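Local coordinates for protein MHC class I antigen (Ctenopharyngodon idella, PDB 5H5Z) that probably presents peptides on the cell surface to T cells as the heavy chain of a bony fish class I complex with beta-2-microglobulin, at residues A[96-110]-A[152-165]. Residues are numbered along the deposited sequence; the frame is centred on the assembly and turned at random.
Sequences YGCELNDDGTTQGFY and NKGYLENTCIEWLK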
loop_
_atom_site.group_PDB
_atom_site.type_symbol
_atom_site.label_atom_id
_atom_site.label_comp_id
_atom_site.label_asym_id
_atom_site.label_seq_id
_atom_site.Cartn_x
_atom_site.Cartn_y
_atom_site.Cartn_z
ATOM N N TYR A 96 8.908 6.730 -9.365
ATOM C CA TYR A 96 10.322 6.531 -9.576
ATOM C C TYR A 96 10.961 6.224 -8.247
ATOM O O TYR A 96 10.396 6.526 -7.194
ATOM C CB TYR A 96 10.977 7.760 -10.230
ATOM C CG TYR A 96 10.932 9.036 -9.421
ATOM C CD1 TYR A 96 11.969 9.363 -8.533
ATOM C CD2 TYR A 96 9.878 9.944 -9.571
ATOM C CE1 TYR A 96 11.939 10.543 -7.803
ATOM C CE2 TYR A 96 9.842 11.126 -8.842
ATOM C CZ TYR A 96 10.874 11.418 -7.963
ATOM O OH TYR A 96 10.841 12.587 -7.246
ATOM N N GLY A 97 12.144 5.632 -8.290
ATOM C CA GLY A 97 12.836 5.338 -7.057
ATOM C C GLY A 97 14.061 4.498 -7.259
ATOM O O GLY A 97 14.359 4.078 -8.375
ATOM N N CYS A 98 14.760 4.246 -6.155
ATOM C CA CYS A 98 16.018 3.528 -6.182
ATOM C C CYS A 98 16.045 2.513 -5.056
ATOM O O CYS A 98 15.342 2.658 -4.049
ATOM C CB CYS A 98 17.198 4.503 -6.048
ATOM S SG CYS A 98 17.159 5.569 -4.576
ATOM N N GLU A 99 16.829 1.489 -5.228
ATOM C CA GLU A 99 17.047 0.481 -4.197
ATOM C C GLU A 99 18.523 0.288 -3.949
ATOM O O GLU A 99 19.239 0.163 -4.844
ATOM C CB GLU A 99 16.536 -0.858 -4.659
ATOM C CG GLU A 99 15.079 -0.839 -5.032
ATOM C CD GLU A 99 14.489 -2.230 -5.273
ATOM O OE1 GLU A 99 13.656 -2.615 -4.452
ATOM O OE2 GLU A 99 14.815 -2.900 -6.272
ATOM N N LEU A 100 18.884 0.161 -2.700
ATOM C CA LEU A 100 20.207 -0.223 -2.343
ATOM C C LEU A 100 20.239 -1.602 -1.702
ATOM O O LEU A 100 19.659 -1.778 -0.705
ATOM C CB LEU A 100 20.768 0.823 -1.370
ATOM C CG LEU A 100 22.147 0.600 -0.786
ATOM C CD1 LEU A 100 23.190 0.641 -1.852
ATOM C CD2 LEU A 100 22.371 1.666 0.242
ATOM N N ASN A 101 20.860 -2.544 -2.367
ATOM C CA ASN A 101 21.055 -3.904 -1.859
ATOM C C ASN A 101 22.237 -4.004 -0.881
ATOM O O ASN A 101 22.940 -3.087 -0.777
ATOM C CB ASN A 101 21.226 -4.845 -3.036
ATOM C CG ASN A 101 20.220 -4.602 -4.117
ATOM O OD1 ASN A 101 20.566 -4.344 -5.250
ATOM N ND2 ASN A 101 18.967 -4.654 -3.771
ATOM N N ASP A 102 22.447 -5.117 -0.167
ATOM C CA ASP A 102 23.587 -5.203 0.777
ATOM C C ASP A 102 24.994 -5.089 0.173
ATOM O O ASP A 102 25.926 -4.597 0.838
ATOM C CB ASP A 102 23.577 -6.477 1.600
ATOM C CG ASP A 102 22.543 -6.474 2.729
ATOM O OD1 ASP A 102 22.330 -5.397 3.316
ATOM O OD2 ASP A 102 21.983 -7.562 3.015
ATOM N N ASP A 103 25.168 -5.610 -1.032
ATOM C CA ASP A 103 26.450 -5.614 -1.686
ATOM C C ASP A 103 26.809 -4.222 -2.148
ATOM O O ASP A 103 27.865 -4.009 -2.702
ATOM C CB ASP A 103 26.452 -6.592 -2.843
ATOM C CG ASP A 103 25.105 -6.588 -3.667
ATOM O OD1 ASP A 103 24.461 -5.557 -3.669
ATOM O OD2 ASP A 103 24.692 -7.575 -4.276
ATOM N N GLY A 104 25.946 -3.277 -1.859
ATOM C CA GLY A 104 26.132 -1.945 -2.316
ATOM C C GLY A 104 25.748 -1.803 -3.743
ATOM O O GLY A 104 25.964 -0.764 -4.274
ATOM N N THR A 105 25.142 -2.829 -4.349
ATOM C CA THR A 105 24.609 -2.627 -5.691
ATOM C C THR A 105 23.298 -1.896 -5.640
ATOM O O THR A 105 22.637 -1.898 -4.670
ATOM C CB THR A 105 24.421 -3.889 -6.508
ATOM O OG1 THR A 105 23.426 -4.668 -5.920
ATOM C CG2 THR A 105 25.622 -4.679 -6.632
ATOM N N THR A 106 22.981 -1.209 -6.717
ATOM C CA THR A 106 21.831 -0.360 -6.744
ATOM C C THR A 106 20.923 -0.670 -7.968
ATOM O O THR A 106 21.377 -1.140 -8.947
ATOM C CB THR A 106 22.221 1.138 -6.770
ATOM O OG1 THR A 106 22.889 1.427 -7.989
ATOM C CG2 THR A 106 23.127 1.483 -5.630
ATOM N N GLN A 107 19.656 -0.390 -7.825
ATOM C CA GLN A 107 18.698 -0.510 -8.915
ATOM C C GLN A 107 17.881 0.772 -8.907
ATOM O O GLN A 107 17.881 1.505 -7.921
ATOM C CB GLN A 107 17.780 -1.727 -8.720
ATOM C CG GLN A 107 18.482 -3.082 -8.666
ATOM C CD GLN A 107 18.751 -3.683 -10.039
ATOM O OE1 GLN A 107 18.114 -3.322 -11.031
ATOM N NE2 GLN A 107 19.693 -4.615 -10.099
ATOM N N GLY A 108 17.188 1.050 -10.003
ATOM C CA GLY A 108 16.294 2.193 -10.055
ATOM C C GLY A 108 15.336 2.115 -11.223
ATOM O O GLY A 108 15.596 1.405 -12.199
ATOM N N PHE A 109 14.227 2.841 -11.115
ATOM C CA PHE A 109 13.200 2.869 -12.160
ATOM C C PHE A 109 12.594 4.264 -12.277
ATOM O O PHE A 109 12.655 5.055 -11.333
ATOM C CB PHE A 109 12.099 1.844 -11.851
ATOM C CG PHE A 109 11.343 2.134 -10.587
ATOM C CD1 PHE A 109 11.859 1.751 -9.349
ATOM C CD2 PHE A 109 10.117 2.793 -10.627
ATOM C CE1 PHE A 109 11.169 2.023 -8.177
ATOM C CE2 PHE A 109 9.419 3.065 -9.459
ATOM C CZ PHE A 109 9.945 2.679 -8.233
ATOM N N TYR A 110 12.003 4.553 -13.435
ATOM C CA TYR A 110 11.356 5.840 -13.689
ATOM C C TYR A 110 10.258 5.595 -14.724
ATOM O O TYR A 110 10.543 5.208 -15.860
ATOM C CB TYR A 110 12.379 6.869 -14.201
ATOM C CG TYR A 110 12.279 8.233 -13.546
ATOM C CD1 TYR A 110 11.178 9.062 -13.764
ATOM C CD2 TYR A 110 13.308 8.709 -12.720
ATOM C CE1 TYR A 110 11.085 10.307 -13.161
ATOM C CE2 TYR A 110 13.226 9.954 -12.117
ATOM C CZ TYR A 110 12.117 10.751 -12.342
ATOM O OH TYR A 110 12.035 11.988 -11.748
ATOM N N ASN A 152 17.622 11.723 -15.382
ATOM C CA ASN A 152 16.913 10.779 -14.536
ATOM C C ASN A 152 17.829 9.671 -14.021
ATOM O O ASN A 152 17.798 9.351 -12.836
ATOM C CB ASN A 152 15.730 10.173 -15.302
ATOM C CG ASN A 152 14.548 11.125 -15.439
ATOM O OD1 ASN A 152 13.496 10.716 -15.908
ATOM N ND2 ASN A 152 14.707 12.385 -15.024
ATOM N N LYS A 153 18.641 9.097 -14.909
ATOM C CA LYS A 153 19.669 8.120 -14.518
ATOM C C LYS A 153 20.648 8.701 -13.493
ATOM O O LYS A 153 20.979 8.037 -12.501
ATOM C CB LYS A 153 20.413 7.596 -15.752
ATOM C CG LYS A 153 21.563 6.640 -15.463
ATOM C CD LYS A 153 22.377 6.389 -16.723
ATOM C CE LYS A 153 23.633 5.574 -16.453
ATOM N NZ LYS A 153 23.330 4.137 -16.201
ATOM N N GLY A 154 21.105 9.932 -13.730
ATOM C CA GLY A 154 21.971 10.626 -12.775
ATOM C C GLY A 154 21.333 10.730 -11.401
ATOM O O GLY A 154 21.964 10.422 -10.382
ATOM N N TYR A 155 20.074 11.165 -11.372
ATOM C CA TYR A 155 19.316 11.228 -10.127
ATOM C C TYR A 155 19.193 9.861 -9.438
ATOM O O TYR A 155 19.449 9.735 -8.234
ATOM C CB TYR A 155 17.917 11.828 -10.347
ATOM C CG TYR A 155 17.042 11.660 -9.127
ATOM C CD1 TYR A 155 17.125 12.555 -8.055
ATOM C CD2 TYR A 155 16.170 10.570 -9.014
ATOM C CE1 TYR A 155 16.351 12.384 -6.921
ATOM C CE2 TYR A 155 15.398 10.387 -7.882
ATOM C CZ TYR A 155 15.486 11.298 -6.844
ATOM O OH TYR A 155 14.710 11.119 -5.727
ATOM N N LEU A 156 18.788 8.844 -10.197
ATOM C CA LEU A 156 18.533 7.518 -9.615
ATOM C C LEU A 156 19.781 6.876 -9.013
ATOM O O LEU A 156 19.728 6.284 -7.932
ATOM C CB LEU A 156 17.924 6.575 -10.659
ATOM C CG LEU A 156 16.491 6.856 -11.116
ATOM C CD1 LEU A 156 16.121 5.914 -12.256
ATOM C CD2 LEU A 156 15.497 6.732 -9.971
ATOM N N GLU A 157 20.896 6.988 -9.720
ATOM C CA GLU A 157 22.126 6.304 -9.330
ATOM C C GLU A 157 22.954 7.086 -8.315
ATOM O O GLU A 157 23.809 6.513 -7.641
ATOM C CB GLU A 157 22.964 5.969 -10.565
ATOM C CG GLU A 157 22.260 5.006 -11.511
ATOM C CD GLU A 157 23.074 4.651 -12.739
ATOM O OE1 GLU A 157 24.165 5.218 -12.933
ATOM O OE2 GLU A 157 22.613 3.792 -13.517
ATOM N N ASN A 158 22.703 8.385 -8.202
ATOM C CA ASN A 158 23.504 9.222 -7.314
ATOM C C ASN A 158 22.660 9.878 -6.231
ATOM O O ASN A 158 22.623 9.399 -5.101
ATOM C CB ASN A 158 24.297 10.248 -8.124
ATOM C CG ASN A 158 25.190 9.601 -9.168
ATOM O OD1 ASN A 158 24.844 9.548 -10.353
ATOM N ND2 ASN A 158 26.338 9.093 -8.734
ATOM N N THR A 159 21.954 10.947 -6.593
ATOM C CA THR A 159 21.134 11.719 -5.655
ATOM C C THR A 159 20.177 10.853 -4.816
ATOM O O THR A 159 20.123 10.977 -3.584
ATOM C CB THR A 159 20.332 12.788 -6.417
ATOM O OG1 THR A 159 21.214 13.516 -7.285
ATOM C CG2 THR A 159 19.633 13.746 -5.456
ATOM N N CYS A 160 19.425 9.989 -5.494
ATOM C CA CYS A 160 18.454 9.101 -4.843
ATOM C C CYS A 160 19.116 8.195 -3.792
ATOM O O CYS A 160 18.635 8.088 -2.654
ATOM C CB CYS A 160 17.718 8.263 -5.899
ATOM S SG CYS A 160 16.307 7.310 -5.287
ATOM N N ILE A 161 20.212 7.547 -4.181
ATOM C CA ILE A 161 20.951 6.632 -3.299
ATOM C C ILE A 161 21.610 7.384 -2.138
ATOM O O ILE A 161 21.603 6.917 -0.994
ATOM C CB ILE A 161 21.979 5.795 -4.108
ATOM C CG1 ILE A 161 21.263 4.788 -5.029
ATOM C CG2 ILE A 161 22.996 5.103 -3.206
ATOM C CD1 ILE A 161 20.471 3.698 -4.307
ATOM N N GLU A 162 22.155 8.562 -2.421
ATOM C CA GLU A 162 22.782 9.376 -1.372
ATOM C C GLU A 162 21.780 9.706 -0.262
ATOM O O GLU A 162 22.085 9.578 0.939
ATOM C CB GLU A 162 23.384 10.649 -1.977
ATOM C CG GLU A 162 24.595 10.389 -2.865
ATOM C CD GLU A 162 24.910 11.543 -3.798
ATOM O OE1 GLU A 162 24.509 12.692 -3.507
ATOM O OE2 GLU A 162 25.568 11.299 -4.833
ATOM N N TRP A 163 20.575 10.098 -0.670
ATOM C CA TRP A 163 19.512 10.427 0.272
ATOM C C TRP A 163 18.931 9.189 0.948
ATOM O O TRP A 163 18.648 9.218 2.146
ATOM C CB TRP A 163 18.424 11.270 -0.400
ATOM C CG TRP A 163 18.815 12.713 -0.475
ATOM C CD1 TRP A 163 19.323 13.370 -1.552
ATOM C CD2 TRP A 163 18.749 13.667 0.587
ATOM N NE1 TRP A 163 19.583 14.686 -1.230
ATOM C CE2 TRP A 163 19.236 14.894 0.080
ATOM C CE3 TRP A 163 18.320 13.606 1.922
ATOM C CZ2 TRP A 163 19.304 16.054 0.859
ATOM C CZ3 TRP A 163 18.393 14.763 2.698
ATOM C CH2 TRP A 163 18.878 15.969 2.161
ATOM N N LEU A 164 18.757 8.106 0.190
ATOM C CA LEU A 164 18.315 6.851 0.785
ATOM C C LEU A 164 19.237 6.453 1.943
ATOM O O LEU A 164 18.772 6.138 3.038
ATOM C CB LEU A 164 18.236 5.737 -0.264
ATOM C CG LEU A 164 17.924 4.330 0.263
ATOM C CD1 LEU A 164 16.622 4.277 1.060
ATOM C CD2 LEU A 164 17.891 3.337 -0.884
ATOM N N LYS A 165 20.545 6.499 1.707
ATOM C CA LYS A 165 21.519 6.198 2.765
ATOM C C LYS A 165 21.321 7.064 4.024
ATOM O O LYS A 165 21.392 6.556 5.155
ATOM C CB LYS A 165 22.954 6.295 2.233
ATOM C CG LYS A 165 23.322 5.168 1.274
ATOM C CD LYS A 165 24.700 5.359 0.660
ATOM C CE LYS A 165 25.040 4.189 -0.252
ATOM N NZ LYS A 165 26.164 4.504 -1.174
HETATM O O HOH W 1 24.416 3.753 -7.978
HETATM O O HOH W 2 19.847 3.545 -8.335
#
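With the SG of C98 set between its own backbone N and carbonyl carbon (chi1 56°) and the SG of C160 anti to its backbone N, the two sulfurs meet in a disulfide 2.1 Å long. This is the alpha-2 domain disulfide of the MHC class I fold, tying a floor strand of the peptide-binding groove to the helix that forms one of its walls; its chi3 of -88° is close to the relaxed value. The helix 152-165 lies across the hairpin of strands 96-100 and 106-110, and a wider pi-type turn at 155-159 lies just before C160.

On one side of the disulfide, L156 brings CD2 to within 3.3 Å of G97 O, while its CD1 comes to the edge of the Y110 ring, near the ring plane. G108 lets the helix come close, its CA being 5.8 Å from that of L156. The amide of N152 stacks on Y110 with the planes 14° apart and OD1 over the ring centre; the opposite face of the ring is taken by Y96 CB. The ring of Y155 meets that of Y96, with CE2 3.5 Å from Y96 CE1 and the two rings oblique to each other. The hydroxyls of Y96 and Y155 both hydrogen-bond to the backbone of the bound peptide, that of Y96 also pairing with the hydroxyl of Y9, and that of Y110 to a polar peptide side chain, so this end of the contact forms part of the groove surface.

Beyond the disulfide the packing is aliphatic: I161 CD1 fits against T106 CG2, L164 CD2 lies 3.9 Å from L100 CB, and the extended chain of K165 passes across L100 CD2. Two waters bridge strand and helix, one of them donating to both Q107 O and L156 O, the latter at 2.8 Å.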